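Local coordinates for (2Z,6E)-hedycaryol synthase (Kitasatospora setae, PDB 4MC3), which catalyses the magnesium-dependent 1,11-cyclization of (2E,6E)-farnesyl diphosphate, with addition of water, to (2Z,6E)-hedycaryol, at residues V59-I70 / L184-L192; I101-H109 / S117-W127. One frame throughout, in Å; residues are numbered along the deposited sequence.

Contact 1. Residues V59-I70 / L184-L192; sequences VWPRADLDTLTI and LWDLDELRL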
loop_
_atom_site.group_PDB
_atom_site.type_symbol
_atom_site.label_atom_id
_atom_site.label_comp_id
_atom_site.label_asym_id
_atom_site.label_seq_id
_atom_site.Cartn_x
_atom_site.Cartn_y
_atom_site.Cartn_z
ATOM N N VAL A 59 -6.656 -5.604 3.955
ATOM C CA VAL A 59 -6.347 -4.171 3.962
ATOM C C VAL A 59 -7.424 -3.314 4.625
ATOM O O VAL A 59 -7.140 -2.376 5.362
ATOM C CB VAL A 59 -6.064 -3.629 2.513
ATOM C CG1 VAL A 59 -5.838 -2.127 2.579
ATOM C CG2 VAL A 59 -4.873 -4.344 1.889
ATOM N N TRP A 60 -8.695 -3.636 4.306
ATOM C CA TRP A 60 -9.854 -2.909 4.749
ATOM C C TRP A 60 -10.807 -3.795 5.520
ATOM O O TRP A 60 -11.975 -3.920 5.140
ATOM C CB TRP A 60 -10.603 -2.235 3.572
ATOM C CG TRP A 60 -9.740 -1.348 2.741
ATOM C CD1 TRP A 60 -9.263 -0.106 3.061
ATOM C CD2 TRP A 60 -9.282 -1.619 1.420
ATOM N NE1 TRP A 60 -8.491 0.385 2.026
ATOM C CE2 TRP A 60 -8.484 -0.533 1.013
ATOM C CE3 TRP A 60 -9.433 -2.708 0.542
ATOM C CZ2 TRP A 60 -7.913 -0.488 -0.240
ATOM C CZ3 TRP A 60 -8.830 -2.678 -0.679
ATOM C CH2 TRP A 60 -8.056 -1.570 -1.065
ATOM N N PRO A 61 -10.343 -4.380 6.650
ATOM C CA PRO A 61 -11.228 -5.306 7.390
ATOM C C PRO A 61 -12.498 -4.726 7.930
ATOM O O PRO A 61 -13.458 -5.468 8.138
ATOM C CB PRO A 61 -10.325 -5.831 8.522
ATOM C CG PRO A 61 -9.298 -4.711 8.703
ATOM C CD PRO A 61 -9.025 -4.274 7.265
ATOM N N ARG A 62 -12.528 -3.405 8.160
ATOM C CA ARG A 62 -13.662 -2.726 8.744
ATOM C C ARG A 62 -14.587 -2.054 7.722
ATOM O O ARG A 62 -15.553 -1.382 8.100
ATOM C CB ARG A 62 -13.174 -1.679 9.750
ATOM C CG ARG A 62 -12.385 -2.406 10.862
ATOM C CD ARG A 62 -11.772 -1.407 11.833
ATOM N NE ARG A 62 -11.014 -2.106 12.879
ATOM C CZ ARG A 62 -10.679 -1.571 14.065
ATOM N NH1 ARG A 62 -11.032 -0.332 14.333
ATOM N NH2 ARG A 62 -10.032 -2.284 14.981
ATOM N N ALA A 63 -14.232 -2.145 6.447
ATOM C CA ALA A 63 -15.025 -1.463 5.457
ATOM C C ALA A 63 -16.404 -2.068 5.244
ATOM O O ALA A 63 -16.589 -3.280 5.360
ATOM C CB ALA A 63 -14.274 -1.524 4.148
ATOM N N ASP A 64 -17.348 -1.232 4.867
ATOM C CA ASP A 64 -18.601 -1.684 4.308
ATOM C C ASP A 64 -18.377 -2.325 2.923
ATOM O O ASP A 64 -17.307 -2.202 2.322
ATOM C CB ASP A 64 -19.506 -0.454 4.199
ATOM C CG ASP A 64 -18.920 0.597 3.280
ATOM O OD1 ASP A 64 -18.006 1.350 3.686
ATOM O OD2 ASP A 64 -19.380 0.656 2.134
ATOM N N LEU A 65 -19.369 -3.033 2.406
ATOM C CA LEU A 65 -19.279 -3.724 1.152
ATOM C C LEU A 65 -18.889 -2.795 -0.014
ATOM O O LEU A 65 -18.034 -3.176 -0.832
ATOM C CB LEU A 65 -20.624 -4.368 0.819
ATOM C CG LEU A 65 -20.713 -5.051 -0.527
ATOM C CD1 LEU A 65 -19.722 -6.169 -0.767
ATOM C CD2 LEU A 65 -22.159 -5.569 -0.706
ATOM N N ASP A 66 -19.513 -1.610 -0.090
ATOM C CA ASP A 66 -19.289 -0.612 -1.206
ATOM C C ASP A 66 -17.818 -0.181 -1.205
ATOM O O ASP A 66 -17.138 -0.270 -2.233
ATOM C CB ASP A 66 -20.211 0.609 -1.169
ATOM C CG ASP A 66 -21.674 0.257 -1.476
ATOM O OD1 ASP A 66 -21.956 -0.800 -2.108
ATOM O OD2 ASP A 66 -22.540 1.071 -1.105
ATOM N N THR A 67 -17.296 0.159 -0.029
ATOM C CA THR A 67 -15.874 0.562 0.074
ATOM C C THR A 67 -14.967 -0.599 -0.246
ATOM O O THR A 67 -13.961 -0.446 -0.972
ATOM C CB THR A 67 -15.551 1.149 1.468
ATOM O OG1 THR A 67 -16.376 2.306 1.672
ATOM C CG2 THR A 67 -14.107 1.556 1.595
ATOM N N LEU A 68 -15.224 -1.773 0.330
ATOM C CA LEU A 68 -14.389 -2.907 -0.006
ATOM C C LEU A 68 -14.340 -3.166 -1.524
ATOM O O LEU A 68 -13.279 -3.490 -2.079
ATOM C CB LEU A 68 -14.825 -4.158 0.756
ATOM C CG LEU A 68 -13.998 -5.412 0.494
ATOM C CD1 LEU A 68 -12.539 -5.253 0.832
ATOM C CD2 LEU A 68 -14.586 -6.621 1.233
ATOM N N THR A 69 -15.508 -3.082 -2.166
ATOM C CA THR A 69 -15.595 -3.376 -3.574
ATOM C C THR A 69 -14.742 -2.355 -4.412
ATOM O O THR A 69 -13.975 -2.807 -5.263
ATOM C CB THR A 69 -17.053 -3.317 -4.022
ATOM O OG1 THR A 69 -17.802 -4.360 -3.343
ATOM C CG2 THR A 69 -17.137 -3.508 -5.489
ATOM N N ILE A 70 -14.827 -1.072 -4.106
ATOM C CA ILE A 70 -14.004 -0.111 -4.800
ATOM C C ILE A 70 -12.519 -0.415 -4.551
ATOM O O ILE A 70 -11.701 -0.363 -5.455
ATOM C CB ILE A 70 -14.440 1.340 -4.528
ATOM C CG1 ILE A 70 -14.048 1.833 -3.248
ATOM C CG2 ILE A 70 -15.899 1.565 -4.687
ATOM C CD1 ILE A 70 -14.681 3.149 -2.887
ATOM N N LEU A 184 -3.486 2.750 -0.465
ATOM C CA LEU A 184 -4.462 1.815 0.056
ATOM C C LEU A 184 -5.183 2.349 1.248
ATOM O O LEU A 184 -6.412 2.288 1.413
ATOM C CB LEU A 184 -3.827 0.424 0.346
ATOM C CG LEU A 184 -3.394 -0.296 -0.907
ATOM C CD1 LEU A 184 -2.414 -1.425 -0.572
ATOM C CD2 LEU A 184 -4.595 -0.949 -1.601
ATOM N N TRP A 185 -4.425 2.871 2.204
ATOM C CA TRP A 185 -4.967 3.458 3.441
ATOM C C TRP A 185 -5.775 4.721 3.133
ATOM O O TRP A 185 -6.804 4.926 3.780
ATOM C CB TRP A 185 -3.926 3.755 4.477
ATOM C CG TRP A 185 -3.357 2.447 5.094
ATOM C CD1 TRP A 185 -4.013 1.285 5.309
ATOM C CD2 TRP A 185 -1.990 2.221 5.518
ATOM N NE1 TRP A 185 -3.160 0.354 5.885
ATOM C CE2 TRP A 185 -1.902 0.900 5.979
ATOM C CE3 TRP A 185 -0.848 3.007 5.507
ATOM C CZ2 TRP A 185 -0.685 0.345 6.474
ATOM C CZ3 TRP A 185 0.356 2.479 6.032
ATOM C CH2 TRP A 185 0.411 1.164 6.484
ATOM N N ASP A 186 -5.370 5.528 2.140
ATOM C CA ASP A 186 -6.242 6.610 1.725
ATOM C C ASP A 186 -7.671 6.115 1.437
ATOM O O ASP A 186 -8.670 6.776 1.753
ATOM C CB ASP A 186 -5.702 7.327 0.479
ATOM C CG ASP A 186 -4.417 8.111 0.722
ATOM O OD1 ASP A 186 -4.148 8.561 1.840
ATOM O OD2 ASP A 186 -3.668 8.243 -0.292
ATOM N N LEU A 187 -7.813 4.972 0.761
ATOM C CA LEU A 187 -9.111 4.428 0.450
ATOM C C LEU A 187 -9.907 4.010 1.674
ATOM O O LEU A 187 -11.162 3.964 1.607
ATOM C CB LEU A 187 -8.997 3.282 -0.572
ATOM C CG LEU A 187 -8.560 3.623 -2.012
ATOM C CD1 LEU A 187 -8.114 2.449 -2.826
ATOM C CD2 LEU A 187 -9.710 4.376 -2.743
ATOM N N ASP A 188 -9.240 3.717 2.788
ATOM C CA ASP A 188 -9.937 3.390 4.020
ATOM C C ASP A 188 -10.805 4.568 4.509
ATOM O O ASP A 188 -11.798 4.361 5.212
ATOM C CB ASP A 188 -8.969 2.987 5.114
ATOM C CG ASP A 188 -9.652 2.322 6.331
ATOM O OD1 ASP A 188 -10.534 1.472 6.113
ATOM O OD2 ASP A 188 -9.313 2.709 7.491
ATOM N N GLU A 189 -10.487 5.800 4.096
ATOM C CA GLU A 189 -11.266 6.944 4.543
ATOM C C GLU A 189 -12.713 6.863 4.003
ATOM O O GLU A 189 -13.607 7.448 4.599
ATOM C CB GLU A 189 -10.625 8.244 4.152
ATOM C CG GLU A 189 -9.284 8.484 4.769
ATOM C CD GLU A 189 -8.790 9.922 4.612
ATOM O OE1 GLU A 189 -9.600 10.867 4.844
ATOM O OE2 GLU A 189 -7.593 10.116 4.259
ATOM N N LEU A 190 -12.939 6.148 2.907
ATOM C CA LEU A 190 -14.254 6.043 2.322
ATOM C C LEU A 190 -15.239 5.352 3.283
ATOM O O LEU A 190 -16.452 5.588 3.178
ATOM C CB LEU A 190 -14.202 5.318 1.009
ATOM C CG LEU A 190 -13.852 6.159 -0.220
ATOM C CD1 LEU A 190 -12.547 6.855 -0.200
ATOM C CD2 LEU A 190 -13.861 5.350 -1.487
ATOM N N ARG A 191 -14.744 4.523 4.208
ATOM C CA ARG A 191 -15.643 3.812 5.124
ATOM C C ARG A 191 -15.818 4.485 6.474
ATOM O O ARG A 191 -16.653 4.049 7.290
ATOM C CB ARG A 191 -15.240 2.357 5.309
ATOM C CG ARG A 191 -13.917 2.074 5.957
ATOM C CD ARG A 191 -13.961 1.919 7.455
ATOM N NE ARG A 191 -12.615 1.879 7.988
ATOM C CZ ARG A 191 -12.303 1.864 9.269
ATOM N NH1 ARG A 191 -13.276 1.846 10.191
ATOM N NH2 ARG A 191 -11.047 1.924 9.643
ATOM N N LEU A 192 -15.070 5.546 6.729
ATOM C CA LEU A 192 -15.151 6.276 7.982
ATOM C C LEU A 192 -16.455 7.154 7.930
ATOM O O LEU A 192 -16.975 7.412 6.872
ATOM C CB LEU A 192 -13.924 7.168 8.144
ATOM C CG LEU A 192 -12.557 6.456 8.197
ATOM C CD1 LEU A 192 -11.443 7.480 8.258
ATOM C CD2 LEU A 192 -12.475 5.493 9.358
HETATM O O HOH W 1 -10.851 -1.154 7.230
HETATM O O HOH W 2 -16.136 1.226 10.083
HETATM O O HOH W 3 -18.863 2.497 6.252
#
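Trp60 on Leu184 and Arg191 on Ala63 make a mixed apolar and polar contact of an all-helical class I terpene cyclase: the turn after helix 52-59 and the start of helix 65-84 lie against the last part of helix 181-188 and the following 3-10 turn. Trp60 NE1 donates to Leu184 O at 2.9 Å (N-H...O 146°), the oxygen near the indole plane but the nitrogen above the carbonyl plane. Trp60 CH2 meets Leu184 CD2 at 3.6 Å, and Val59 CG1 covers one ring face. Thr67, bonded through N and OG1 to the capping Asp64, rests CG2 3.8 Å from Leu190 CB. A bend at chi2 (91°) folds Arg191 along the turn, its CG 3.7 Å from Ala63 CA. Its guanidinium is sandwiched between Arg62 CB and Leu192 CD2 and grips Asp188 side-on, Arg191 NE to Asp188 OD1 at 2.8 Å and Arg191 NH2 to Asp188 OD2 at 2.9 Å. Arg191 NH1 joins Arg62 NH1 at Asp294, while Arg62 NE pairs with Glu16. A leucine in place of Arg191 would probably leave buried Asp188 without its charged mate. Asp188 is held by Arg191 of its own segment and, through a water, by Arg62 N, which probably offsets the cost of burying its charge.

Contact 2. Residues I101-H109 / S117-W127; sequences IDELRGTLH and SPTARALGALW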
loop_
_atom_site.group_PDB
_atom_site.type_symbol
_atom_site.label_atom_id
_atom_site.label_comp_id
_atom_site.label_asym_id
_atom_site.label_seq_id
_atom_site.Cartn_x
_atom_site.Cartn_y
_atom_site.Cartn_z
ATOM N N ILE A 101 4.429 4.336 -17.665
ATOM C CA ILE A 101 4.112 4.987 -16.372
ATOM C C ILE A 101 3.562 6.384 -16.628
ATOM O O ILE A 101 2.555 6.818 -16.016
ATOM C CB ILE A 101 5.309 4.975 -15.385
ATOM C CG1 ILE A 101 5.663 3.557 -14.865
ATOM C CG2 ILE A 101 5.075 5.874 -14.176
ATOM C CD1 ILE A 101 4.519 2.800 -14.200
ATOM N N ASP A 102 4.146 7.108 -17.578
ATOM C CA ASP A 102 3.722 8.465 -17.815
ATOM C C ASP A 102 2.302 8.493 -18.392
ATOM O O ASP A 102 1.526 9.398 -18.067
ATOM C CB ASP A 102 4.686 9.190 -18.744
ATOM C CG ASP A 102 6.010 9.605 -18.031
ATOM O OD1 ASP A 102 6.143 9.481 -16.768
ATOM O OD2 ASP A 102 6.926 10.086 -18.733
ATOM N N GLU A 103 1.958 7.500 -19.200
ATOM C CA GLU A 103 0.618 7.394 -19.771
ATOM C C GLU A 103 -0.399 7.135 -18.641
ATOM O O GLU A 103 -1.443 7.756 -18.605
ATOM C CB GLU A 103 0.537 6.240 -20.755
ATOM C CG GLU A 103 -0.868 6.130 -21.346
ATOM C CD GLU A 103 -1.010 5.014 -22.333
ATOM O OE1 GLU A 103 -0.700 3.855 -21.982
ATOM O OE2 GLU A 103 -1.439 5.307 -23.462
ATOM N N LEU A 104 -0.049 6.273 -17.696
ATOM C CA LEU A 104 -0.941 6.006 -16.556
ATOM C C LEU A 104 -1.114 7.263 -15.681
ATOM O O LEU A 104 -2.230 7.642 -15.285
ATOM C CB LEU A 104 -0.413 4.826 -15.762
ATOM C CG LEU A 104 -0.519 3.464 -16.458
ATOM C CD1 LEU A 104 0.306 2.411 -15.747
ATOM C CD2 LEU A 104 -1.955 2.973 -16.604
ATOM N N ARG A 105 -0.009 7.912 -15.355
ATOM C CA ARG A 105 -0.012 9.094 -14.524
ATOM C C ARG A 105 -0.872 10.189 -15.130
ATOM O O ARG A 105 -1.620 10.911 -14.416
ATOM C CB ARG A 105 1.413 9.614 -14.327
ATOM C CG ARG A 105 2.215 8.836 -13.315
ATOM C CD ARG A 105 3.627 9.393 -13.232
ATOM N NE ARG A 105 3.542 10.679 -12.575
ATOM C CZ ARG A 105 4.467 11.232 -11.828
ATOM N NH1 ARG A 105 5.642 10.649 -11.633
ATOM N NH2 ARG A 105 4.192 12.402 -11.274
ATOM N N GLY A 106 -0.759 10.319 -16.440
ATOM C CA GLY A 106 -1.514 11.271 -17.216
ATOM C C GLY A 106 -3.004 11.101 -17.037
ATOM O O GLY A 106 -3.737 12.119 -16.955
ATOM N N THR A 107 -3.455 9.839 -16.964
ATOM C CA THR A 107 -4.893 9.554 -16.837
ATOM C C THR A 107 -5.479 10.182 -15.586
ATOM O O THR A 107 -6.679 10.516 -15.550
ATOM C CB THR A 107 -5.302 8.053 -16.956
ATOM O OG1 THR A 107 -4.968 7.339 -15.755
ATOM C CG2 THR A 107 -4.676 7.376 -18.155
ATOM N N LEU A 108 -4.660 10.376 -14.575
ATOM C CA LEU A 108 -5.117 10.914 -13.273
ATOM C C LEU A 108 -5.370 12.407 -13.336
ATOM O O LEU A 108 -5.909 12.989 -12.394
ATOM C CB LEU A 108 -4.145 10.608 -12.164
ATOM C CG LEU A 108 -3.828 9.121 -12.112
ATOM C CD1 LEU A 108 -2.747 8.977 -11.074
ATOM C CD2 LEU A 108 -5.143 8.386 -11.765
ATOM N N HIS A 109 -5.001 12.998 -14.462
ATOM C CA HIS A 109 -5.176 14.410 -14.713
ATOM C C HIS A 109 -6.040 14.680 -15.923
ATOM O O HIS A 109 -6.106 15.794 -16.383
ATOM C CB HIS A 109 -3.781 15.022 -14.825
ATOM C CG HIS A 109 -2.988 14.845 -13.577
ATOM N ND1 HIS A 109 -3.234 15.577 -12.433
ATOM C CD2 HIS A 109 -2.036 13.938 -13.243
ATOM C CE1 HIS A 109 -2.429 15.171 -11.468
ATOM N NE2 HIS A 109 -1.689 14.174 -11.933
ATOM N N SER A 117 -4.744 1.467 -24.683
ATOM C CA SER A 117 -4.425 0.591 -23.567
ATOM C C SER A 117 -5.698 0.337 -22.719
ATOM O O SER A 117 -6.222 1.267 -22.119
ATOM C CB SER A 117 -3.298 1.218 -22.708
ATOM O OG SER A 117 -3.009 0.492 -21.496
ATOM N N PRO A 118 -6.210 -0.926 -22.683
ATOM C CA PRO A 118 -7.359 -1.196 -21.822
ATOM C C PRO A 118 -7.045 -0.927 -20.337
ATOM O O PRO A 118 -7.901 -0.586 -19.568
ATOM C CB PRO A 118 -7.665 -2.687 -22.067
ATOM C CG PRO A 118 -6.528 -3.230 -22.885
ATOM C CD PRO A 118 -5.946 -2.052 -23.610
ATOM N N THR A 119 -5.791 -1.058 -19.947
ATOM C CA THR A 119 -5.418 -0.798 -18.586
ATOM C C THR A 119 -5.447 0.718 -18.277
ATOM O O THR A 119 -5.986 1.165 -17.232
ATOM C CB THR A 119 -4.057 -1.386 -18.324
ATOM O OG1 THR A 119 -4.117 -2.809 -18.596
ATOM C CG2 THR A 119 -3.713 -1.183 -16.919
ATOM N N ALA A 120 -4.898 1.536 -19.140
ATOM C CA ALA A 120 -4.948 2.985 -18.927
ATOM C C ALA A 120 -6.354 3.545 -18.956
ATOM O O ALA A 120 -6.707 4.431 -18.165
ATOM C CB ALA A 120 -4.052 3.704 -19.910
ATOM N N ARG A 121 -7.156 3.057 -19.895
ATOM C CA ARG A 121 -8.546 3.482 -19.971
ATOM C C ARG A 121 -9.292 3.073 -18.694
ATOM O O ARG A 121 -10.128 3.855 -18.192
ATOM C CB ARG A 121 -9.170 2.954 -21.258
ATOM C CG ARG A 121 -8.602 3.602 -22.525
ATOM C CD ARG A 121 -9.492 3.381 -23.752
ATOM N NE ARG A 121 -9.433 4.517 -24.686
ATOM C CZ ARG A 121 -10.303 4.749 -25.674
ATOM N NH1 ARG A 121 -11.333 3.928 -25.903
ATOM N NH2 ARG A 121 -10.141 5.820 -26.449
ATOM N N ALA A 122 -9.044 1.870 -18.197
ATOM C CA ALA A 122 -9.641 1.426 -16.942
ATOM C C ALA A 122 -9.220 2.315 -15.783
ATOM O O ALA A 122 -10.071 2.657 -14.931
ATOM C CB ALA A 122 -9.331 0.002 -16.635
ATOM N N LEU A 123 -7.954 2.718 -15.742
ATOM C CA LEU A 123 -7.495 3.600 -14.663
ATOM C C LEU A 123 -8.214 4.933 -14.718
ATOM O O LEU A 123 -8.671 5.465 -13.679
ATOM C CB LEU A 123 -5.964 3.810 -14.715
ATOM C CG LEU A 123 -5.383 4.793 -13.716
ATOM C CD1 LEU A 123 -5.668 4.375 -12.291
ATOM C CD2 LEU A 123 -3.866 4.910 -13.897
ATOM N N GLY A 124 -8.338 5.521 -15.894
ATOM C CA GLY A 124 -8.970 6.812 -15.963
ATOM C C GLY A 124 -10.430 6.733 -15.546
ATOM O O GLY A 124 -10.907 7.627 -14.889
ATOM N N ALA A 125 -11.138 5.645 -15.903
ATOM C CA ALA A 125 -12.559 5.526 -15.586
ATOM C C ALA A 125 -12.719 5.282 -14.057
ATOM O O ALA A 125 -13.618 5.787 -13.388
ATOM C CB ALA A 125 -13.252 4.446 -16.450
ATOM N N LEU A 126 -11.848 4.423 -13.529
ATOM C CA LEU A 126 -11.891 4.055 -12.116
ATOM C C LEU A 126 -11.600 5.315 -11.285
ATOM O O LEU A 126 -12.235 5.576 -10.264
ATOM C CB LEU A 126 -10.925 2.940 -11.775
ATOM C CG LEU A 126 -10.961 2.473 -10.314
ATOM C CD1 LEU A 126 -12.344 1.962 -9.906
ATOM C CD2 LEU A 126 -9.929 1.381 -10.083
ATOM N N TRP A 127 -10.636 6.113 -11.708
ATOM C CA TRP A 127 -10.373 7.386 -11.021
ATOM C C TRP A 127 -11.551 8.334 -11.086
ATOM O O TRP A 127 -11.890 8.940 -10.075
ATOM C CB TRP A 127 -9.054 8.034 -11.495
ATOM C CG TRP A 127 -8.798 9.361 -10.837
ATOM C CD1 TRP A 127 -8.701 10.569 -11.465
ATOM C CD2 TRP A 127 -8.717 9.625 -9.430
ATOM N NE1 TRP A 127 -8.523 11.550 -10.510
ATOM C CE2 TRP A 127 -8.580 10.998 -9.270
ATOM C CE3 TRP A 127 -8.797 8.833 -8.300
ATOM C CZ2 TRP A 127 -8.468 11.580 -8.006
ATOM C CZ3 TRP A 127 -8.687 9.405 -7.051
ATOM C CH2 TRP A 127 -8.562 10.774 -6.923
HETATM O O HOH W 4 -9.334 10.141 -14.848
HETATM O O HOH W 5 -7.576 14.535 -11.496
#
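Thr107 holds OG1 between its backbone N and carbonyl carbon (chi1 75°), while Leu123 swings CG to the far side from its own backbone N (chi1 175°), and together these torsions bring the hydroxyl against the leucine branch, with Thr107 OG1 3.3 Å from Leu123 CD2. The hydroxyl is not used across the interface: Thr107 OG1 donates to Leu104 O at 2.8 Å, in the carbonyl plane and on a lone pair, which fixes the rotation of the threonine and places its methyl against Ala120. Thr107 CG2 thus lies 3.6 Å from Ala120 O.

Beside it the backbones come close, Thr107 CA and Gly124 CA being 5.0 Å apart, and a water donates to both Thr107 O and Gly124 O next to this approach. These are successive helices of the terpene synthase alpha-helical fold, yet they run nearly the same way, crossing at -24° with axes 8.9 Å apart, so the partly disordered connection between them has to travel back along the pair.

Nearer the start of helix 118-131, Leu104 CD2 rests on Ala120 CA at 3.8 Å and also meets Leu123 CD2, the two leucines crossing at about a right angle. Ser117 OG accepts from Ala120 N at 3.2 Å, an ST motif just before that helix, and the extended Glu103 brings OE1 alongside Ser117 CB and Ala120 CB. In the other direction Leu108 lays CD2 against Trp127 CG at 3.9 Å. The Trp127 ring meets Phe142 of helix 136-160 with nearly parallel planes, and Leu123 also touches Trp74 and Leu77 of helix 65-84.

How the contacts relate
Contact 2 is nested, along the chain, within the loop closed by contact 1; their centres lie 22 Å apart and their nearest atoms about 5 Å, without touching. Helices 65-84 and 136-160 reach both: the first starts in contact 1 and carries Asp82, a probable magnesium ligand, and the second sets Phe142 on Leu187 of contact 1. The bound nerolidol lies about 4 Å from the side chain of Leu184 but about 12 Å from that of Leu104, so contact 1 lies beside the pocket and contact 2 farther from it. Ser178, Val179 and Met181, which line the pocket, come shortly before Leu184 in the chain. Phe149, important for stabilising the C-11 cation, is about 7 Å from Leu184 and 8 Å from Leu104, measured between side chains.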